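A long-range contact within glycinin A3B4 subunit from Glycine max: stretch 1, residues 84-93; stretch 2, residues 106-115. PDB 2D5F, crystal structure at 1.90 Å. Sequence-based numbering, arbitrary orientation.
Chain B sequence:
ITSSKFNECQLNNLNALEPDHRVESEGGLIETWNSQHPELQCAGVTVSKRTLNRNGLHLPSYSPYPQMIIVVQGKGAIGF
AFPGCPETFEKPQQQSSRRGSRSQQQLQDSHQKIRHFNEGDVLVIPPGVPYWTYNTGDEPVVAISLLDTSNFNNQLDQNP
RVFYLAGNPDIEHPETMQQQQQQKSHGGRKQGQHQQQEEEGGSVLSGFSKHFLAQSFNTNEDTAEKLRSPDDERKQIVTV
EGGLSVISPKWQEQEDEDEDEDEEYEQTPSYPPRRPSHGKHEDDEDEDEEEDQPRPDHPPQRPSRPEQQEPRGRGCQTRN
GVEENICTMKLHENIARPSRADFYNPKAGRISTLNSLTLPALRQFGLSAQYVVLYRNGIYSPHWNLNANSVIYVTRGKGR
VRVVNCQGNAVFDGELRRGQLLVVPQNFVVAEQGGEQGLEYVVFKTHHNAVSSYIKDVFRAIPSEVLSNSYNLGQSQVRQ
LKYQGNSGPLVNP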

ATOM      1  N   GLY B  84       6.393 -11.806 -21.844  1.00 24.00           N
ATOM      2  CA  GLY B  84       7.545 -12.317 -21.129  1.00 23.67           C
ATOM      3  C   GLY B  84       7.338 -13.509 -20.222  1.00 27.32           C
ATOM      4  O   GLY B  84       8.294 -14.010 -19.632  1.00 30.71           O
ATOM      5  N   CYS B  85       6.103 -13.976 -20.101  1.00 25.03           N
ATOM      6  CA  CYS B  85       5.823 -15.123 -19.245  1.00 25.46           C
ATOM      7  C   CYS B  85       6.146 -16.464 -19.904  1.00 25.40           C
ATOM      8  O   CYS B  85       6.011 -16.615 -21.117  1.00 25.58           O
ATOM      9  CB  CYS B  85       4.366 -15.097 -18.825  1.00 22.78           C
ATOM     10  SG  CYS B  85       3.995 -13.756 -17.654  1.00 26.43           S
ATOM     11  N   PRO B  86       6.564 -17.461 -19.105  1.00 22.65           N
ATOM     12  CA  PRO B  86       6.908 -18.788 -19.632  1.00 23.31           C
ATOM     13  C   PRO B  86       5.695 -19.552 -20.150  1.00 20.84           C
ATOM     14  O   PRO B  86       4.574 -19.335 -19.693  1.00 21.90           O
ATOM     15  CB  PRO B  86       7.537 -19.501 -18.428  1.00 26.30           C
ATOM     16  CG  PRO B  86       7.907 -18.390 -17.479  1.00 31.05           C
ATOM     17  CD  PRO B  86       6.783 -17.410 -17.650  1.00 24.36           C
ATOM     18  N   GLU B  87       5.926 -20.448 -21.103  1.00 22.14           N
ATOM     19  CA  GLU B  87       4.848 -21.260 -21.655  1.00 21.54           C
ATOM     20  C   GLU B  87       4.826 -22.492 -20.756  1.00 29.16           C
ATOM     21  O   GLU B  87       5.586 -23.442 -20.978  1.00 28.77           O
ATOM     22  CB  GLU B  87       5.162 -21.654 -23.102  1.00 26.26           C
ATOM     23  CG  GLU B  87       5.972 -20.618 -23.881  1.00 32.01           C
ATOM     24  CD  GLU B  87       5.378 -19.221 -23.818  1.00 31.25           C
ATOM     25  OE1 GLU B  87       6.113 -18.260 -24.103  1.00 33.06           O
ATOM     26  OE2 GLU B  87       4.182 -19.078 -23.492  1.00 30.25           O
ATOM     27  N   THR B  88       3.967 -22.463 -19.735  1.00 22.50           N
ATOM     28  CA  THR B  88       3.871 -23.548 -18.757  1.00 22.61           C
ATOM     29  C   THR B  88       3.094 -24.785 -19.188  1.00 21.78           C
ATOM     30  O   THR B  88       3.056 -25.779 -18.462  1.00 20.07           O
ATOM     31  CB  THR B  88       3.266 -23.039 -17.430  1.00 25.19           C
ATOM     32  OG1 THR B  88       1.923 -22.597 -17.657  1.00 25.72           O
ATOM     33  CG2 THR B  88       4.093 -21.880 -16.880  1.00 25.60           C
ATOM     34  N   PHE B  89       2.449 -24.713 -20.346  1.00 18.95           N
ATOM     35  CA  PHE B  89       1.707 -25.849 -20.885  1.00 18.38           C
ATOM     36  C   PHE B  89       2.556 -26.380 -22.036  1.00 21.65           C
ATOM     37  O   PHE B  89       2.663 -25.746 -23.083  1.00 25.71           O
ATOM     38  CB  PHE B  89       0.337 -25.402 -21.411  1.00 21.95           C
ATOM     39  CG  PHE B  89      -0.757 -25.411 -20.369  1.00 27.19           C
ATOM     40  CD1 PHE B  89      -0.511 -24.982 -19.065  1.00 25.24           C
ATOM     41  CD2 PHE B  89      -2.041 -25.841 -20.698  1.00 28.96           C
ATOM     42  CE1 PHE B  89      -1.526 -24.984 -18.106  1.00 23.28           C
ATOM     43  CE2 PHE B  89      -3.062 -25.845 -19.747  1.00 32.06           C
ATOM     44  CZ  PHE B  89      -2.801 -25.414 -18.444  1.00 23.56           C
ATOM     45  N   GLU B  90       3.196 -27.523 -21.841  1.00 23.80           N
ATOM     46  CA  GLU B  90       4.025 -28.064 -22.910  1.00 34.69           C
ATOM     47  C   GLU B  90       3.697 -29.518 -23.207  1.00 34.55           C
ATOM     48  O   GLU B  90       3.276 -30.272 -22.330  1.00 29.78           O
ATOM     49  CB  GLU B  90       5.511 -27.906 -22.570  1.00 27.06           C
ATOM     50  CG  GLU B  90       5.945 -28.603 -21.303  1.00 38.20           C
ATOM     51  CD  GLU B  90       7.382 -28.285 -20.927  1.00 39.33           C
ATOM     52  OE1 GLU B  90       7.840 -28.782 -19.879  1.00 46.42           O
ATOM     53  OE2 GLU B  90       8.050 -27.537 -21.672  1.00 42.57           O
ATOM     54  N   LYS B  91       3.880 -29.896 -24.463  1.00 33.65           N
ATOM     55  CA  LYS B  91       3.599 -31.250 -24.900  1.00 39.58           C
ATOM     56  C   LYS B  91       4.803 -31.812 -25.642  1.00 36.36           C
ATOM     57  O   LYS B  91       5.172 -31.313 -26.702  1.00 42.78           O
ATOM     58  CB  LYS B  91       2.379 -31.244 -25.817  1.00 36.43           C
ATOM     59  CG  LYS B  91       1.942 -32.609 -26.309  1.00 43.95           C
ATOM     60  CD  LYS B  91       0.723 -32.465 -27.203  1.00 49.88           C
ATOM     61  CE  LYS B  91       0.209 -33.807 -27.685  1.00 58.86           C
ATOM     62  NZ  LYS B  91      -0.987 -33.632 -28.565  1.00 60.64           N
ATOM     63  N   PRO B  92       5.452 -32.838 -25.076  1.00 43.33           N
ATOM     64  CA  PRO B  92       6.618 -33.440 -25.734  1.00 50.09           C
ATOM     65  C   PRO B  92       6.195 -34.153 -27.021  1.00 50.62           C
ATOM     66  O   PRO B  92       5.098 -34.710 -27.100  1.00 48.06           O
ATOM     67  CB  PRO B  92       7.143 -34.415 -24.683  1.00 46.97           C
ATOM     68  CG  PRO B  92       6.732 -33.768 -23.390  1.00 54.46           C
ATOM     69  CD  PRO B  92       5.321 -33.331 -23.696  1.00 45.59           C
ATOM     70  N   GLN B  93       7.066 -34.132 -28.024  1.00 56.70           N
ATOM     71  CA  GLN B  93       6.782 -34.775 -29.305  1.00 61.96           C
ATOM     72  C   GLN B  93       6.735 -36.298 -29.171  1.00 63.50           C
ATOM     73  O   GLN B  93       7.303 -36.873 -28.238  1.00 60.26           O
ATOM     74  CB  GLN B  93       7.850 -34.375 -30.325  1.00 63.01           C
ATOM     75  CG  GLN B  93       7.315 -33.752 -31.602  1.00 61.05           C
ATOM     76  CD  GLN B  93       8.369 -32.924 -32.321  1.00 70.58           C
ATOM     77  OE1 GLN B  93       9.478 -33.400 -32.594  1.00 65.20           O
ATOM     78  NE2 GLN B  93       8.031 -31.675 -32.632  1.00 65.53           N
ATOM     79  N   GLN B 106      11.733 -33.403 -26.777  1.00 67.99           N
ATOM     80  CA  GLN B 106      11.602 -32.354 -27.784  1.00 65.28           C
ATOM     81  C   GLN B 106      10.149 -31.896 -27.888  1.00 64.40           C
ATOM     82  O   GLN B 106       9.256 -32.690 -28.191  1.00 62.76           O
ATOM     83  CB  GLN B 106      12.109 -32.865 -29.136  1.00 70.48           C
ATOM     84  CG  GLN B 106      12.404 -34.363 -29.166  1.00 72.79           C
ATOM     85  CD  GLN B 106      11.150 -35.207 -29.306  1.00 75.58           C
ATOM     86  OE1 GLN B 106      10.532 -35.243 -30.373  1.00 81.11           O
ATOM     87  NE2 GLN B 106      10.767 -35.886 -28.231  1.00 78.27           N
ATOM     88  N   LEU B 107       9.922 -30.609 -27.634  1.00 63.53           N
ATOM     89  CA  LEU B 107       8.577 -30.038 -27.662  1.00 61.60           C
ATOM     90  C   LEU B 107       7.880 -30.062 -29.011  1.00 57.54           C
ATOM     91  O   LEU B 107       8.458 -29.683 -30.028  1.00 61.88           O
ATOM     92  CB  LEU B 107       8.596 -28.594 -27.142  1.00 60.07           C
ATOM     93  CG  LEU B 107       8.665 -28.361 -25.627  1.00 60.64           C
ATOM     94  CD1 LEU B 107       9.926 -28.991 -25.049  1.00 62.26           C
ATOM     95  CD2 LEU B 107       8.639 -26.861 -25.348  1.00 57.40           C
ATOM     96  N   GLN B 108       6.627 -30.512 -28.997  1.00 49.26           N
ATOM     97  CA  GLN B 108       5.795 -30.573 -30.192  1.00 46.92           C
ATOM     98  C   GLN B 108       5.010 -29.260 -30.239  1.00 47.67           C
ATOM     99  O   GLN B 108       4.595 -28.796 -31.300  1.00 42.38           O
ATOM    100  CB  GLN B 108       4.842 -31.769 -30.110  1.00 51.23           C
ATOM    101  CG  GLN B 108       3.860 -31.879 -31.267  1.00 59.21           C
ATOM    102  CD  GLN B 108       2.594 -31.071 -31.044  1.00 70.65           C
ATOM    103  OE1 GLN B 108       1.816 -31.357 -30.130  1.00 77.31           O
ATOM    104  NE2 GLN B 108       2.380 -30.055 -31.875  1.00 69.52           N
ATOM    105  N   ASP B 109       4.814 -28.677 -29.061  1.00 42.85           N
ATOM    106  CA  ASP B 109       4.123 -27.403 -28.915  1.00 38.91           C
ATOM    107  C   ASP B 109       4.131 -26.993 -27.451  1.00 37.54           C
ATOM    108  O   ASP B 109       4.214 -27.835 -26.553  1.00 33.12           O
ATOM    109  CB  ASP B 109       2.666 -27.484 -29.392  1.00 36.19           C
ATOM    110  CG  ASP B 109       1.986 -26.108 -29.433  1.00 41.35           C
ATOM    111  OD1 ASP B 109       0.741 -26.036 -29.450  1.00 40.83           O
ATOM    112  OD2 ASP B 109       2.699 -25.087 -29.460  1.00 46.68           O
ATOM    113  N   SER B 110       4.066 -25.690 -27.224  1.00 34.62           N
ATOM    114  CA  SER B 110       4.014 -25.141 -25.880  1.00 32.03           C
ATOM    115  C   SER B 110       3.324 -23.793 -26.010  1.00 34.13           C
ATOM    116  O   SER B 110       3.430 -23.126 -27.042  1.00 31.27           O
ATOM    117  CB  SER B 110       5.419 -24.984 -25.281  1.00 27.47           C
ATOM    118  OG  SER B 110       6.196 -24.042 -25.993  1.00 31.01           O
ATOM    119  N   HIS B 111       2.584 -23.418 -24.976  1.00 28.33           N
ATOM    120  CA  HIS B 111       1.871 -22.150 -24.962  1.00 26.84           C
ATOM    121  C   HIS B 111       1.514 -21.823 -23.520  1.00 23.82           C
ATOM    122  O   HIS B 111       1.902 -22.553 -22.607  1.00 24.36           O
ATOM    123  CB  HIS B 111       0.611 -22.230 -25.845  1.00 23.75           C
ATOM    124  CG  HIS B 111      -0.305 -23.371 -25.518  1.00 23.35           C
ATOM    125  ND1 HIS B 111      -1.089 -23.399 -24.383  1.00 25.84           N
ATOM    126  CD2 HIS B 111      -0.594 -24.503 -26.201  1.00 26.32           C
ATOM    127  CE1 HIS B 111      -1.825 -24.497 -24.386  1.00 25.71           C
ATOM    128  NE2 HIS B 111      -1.544 -25.186 -25.477  1.00 24.30           N
ATOM    129  N   GLN B 112       0.793 -20.731 -23.302  1.00 19.99           N
ATOM    130  CA  GLN B 112       0.428 -20.363 -21.942  1.00 27.51           C
ATOM    131  C   GLN B 112      -0.855 -21.050 -21.496  1.00 23.05           C
ATOM    132  O   GLN B 112      -1.552 -21.669 -22.296  1.00 20.88           O
ATOM    133  CB  GLN B 112       0.328 -18.830 -21.799  1.00 18.23           C
ATOM    134  CG  GLN B 112       1.695 -18.159 -21.866  1.00 21.69           C
ATOM    135  CD  GLN B 112       1.666 -16.641 -21.728  1.00 24.64           C
ATOM    136  OE1 GLN B 112       2.678 -15.975 -21.962  1.00 21.49           O
ATOM    137  NE2 GLN B 112       0.520 -16.090 -21.350  1.00 15.01           N
ATOM    138  N   LYS B 113      -1.145 -20.945 -20.205  1.00 22.62           N
ATOM    139  CA  LYS B 113      -2.316 -21.570 -19.610  1.00 21.66           C
ATOM    140  C   LYS B 113      -3.627 -21.356 -20.361  1.00 29.15           C
ATOM    141  O   LYS B 113      -3.919 -20.259 -20.839  1.00 27.48           O
ATOM    142  CB  LYS B 113      -2.475 -21.086 -18.168  1.00 20.41           C
ATOM    143  CG  LYS B 113      -3.647 -21.724 -17.425  1.00 31.94           C
ATOM    144  CD  LYS B 113      -3.752 -21.200 -16.000  1.00 38.47           C
ATOM    145  CE  LYS B 113      -4.893 -21.875 -15.250  1.00 40.94           C
ATOM    146  NZ  LYS B 113      -4.855 -21.541 -13.799  1.00 42.34           N
ATOM    147  N   ILE B 114      -4.414 -22.423 -20.460  1.00 28.32           N
ATOM    148  CA  ILE B 114      -5.714 -22.361 -21.110  1.00 28.14           C
ATOM    149  C   ILE B 114      -6.740 -22.329 -19.992  1.00 28.31           C
ATOM    150  O   ILE B 114      -6.733 -23.191 -19.115  1.00 30.49           O
ATOM    151  CB  ILE B 114      -5.986 -23.603 -21.996  1.00 31.90           C
ATOM    152  CG1 ILE B 114      -4.957 -23.668 -23.128  1.00 37.78           C
ATOM    153  CG2 ILE B 114      -7.402 -23.547 -22.564  1.00 30.32           C
ATOM    154  CD1 ILE B 114      -4.898 -22.410 -23.982  1.00 31.45           C
ATOM    155  N   ARG B 115      -7.609 -21.326 -20.011  1.00 23.58           N
ATOM    156  CA  ARG B 115      -8.622 -21.202 -18.979  1.00 24.59           C
ATOM    157  C   ARG B 115      -9.989 -21.532 -19.556  1.00 26.78           C
ATOM    158  O   ARG B 115     -10.353 -21.058 -20.631  1.00 28.40           O
ATOM    159  CB  ARG B 115      -8.624 -19.783 -18.401  1.00 27.78           C
ATOM    160  CG  ARG B 115      -7.276 -19.327 -17.826  1.00 29.90           C
ATOM    161  CD  ARG B 115      -6.782 -18.082 -18.556  1.00 34.16           C
ATOM    162  NE  ARG B 115      -5.460 -17.623 -18.121  1.00 34.35           N
ATOM    163  CZ  ARG B 115      -5.217 -16.967 -16.991  1.00 33.55           C
ATOM    164  NH1 ARG B 115      -3.979 -16.598 -16.697  1.00 39.50           N
ATOM    165  NH2 ARG B 115      -6.205 -16.674 -16.159  1.00 37.29           N
TER
HETATM  166  O   HOH W   1       1.160 -20.156 -18.725  1.00 32.97           O

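Five backbone hydrogen bonds carry this antiparallel pairing, all between main-chain atoms; the donor positions require a residue other than proline. Phe 89 and His 111 form a closed pair: Phe 89 N donates to His 111 O at 3.2 Å, and His 111 N returns to Phe 89 O at 3.0 Å. Two residues on, Lys 91 N reaches Asp 109 O at 3.0 Å, but Lys 91 O accepts from Gln 108 N at 2.8 Å. Here the register slips by one, a beta bulge, so Pro 92 lies across from Leu 107. Proline has no amide hydrogen to give, and it occupies a non-hydrogen-bonded position, where none is asked of it. Hydrogen bonding resumes beyond it, with Gln 93 N to Gln 106 O at 2.6 Å, although both residues are poorly ordered.

At the other end, a water bridges the stretches, donating to Thr 88 OG1 at 2.8 Å and accepting from Lys 113 N at 2.9 Å. The His 111 side chain also bonds within its own stretch: ND1 donates to Gln 112 O at 2.8 Å, and the imidazole lies with its CE1 3.8 Å from Phe 89 CB.

Phe 89 is the main packing residue, with 110 Å² covered by the other stretch. Lys 113 CA sits over one face of its ring, 3.9 Å from the ring centroid, in a CH-pi contact; Lys 113 CG also lies 3.9 Å from Phe 89 CZ before the end of the side chain leads away. Ile 114 adds an apolar contact, CB to Phe 89 CE2 at 4.3 Å. Glu 90 and Ser 110, a non-hydrogen-bonded pair with CA atoms 4.2 Å apart, point to the same face, Ser 110 CB 4.0 Å from Glu 90 CB. Lys 91, fully extended, lays its CD 3.3 Å from Gln 108 OE1.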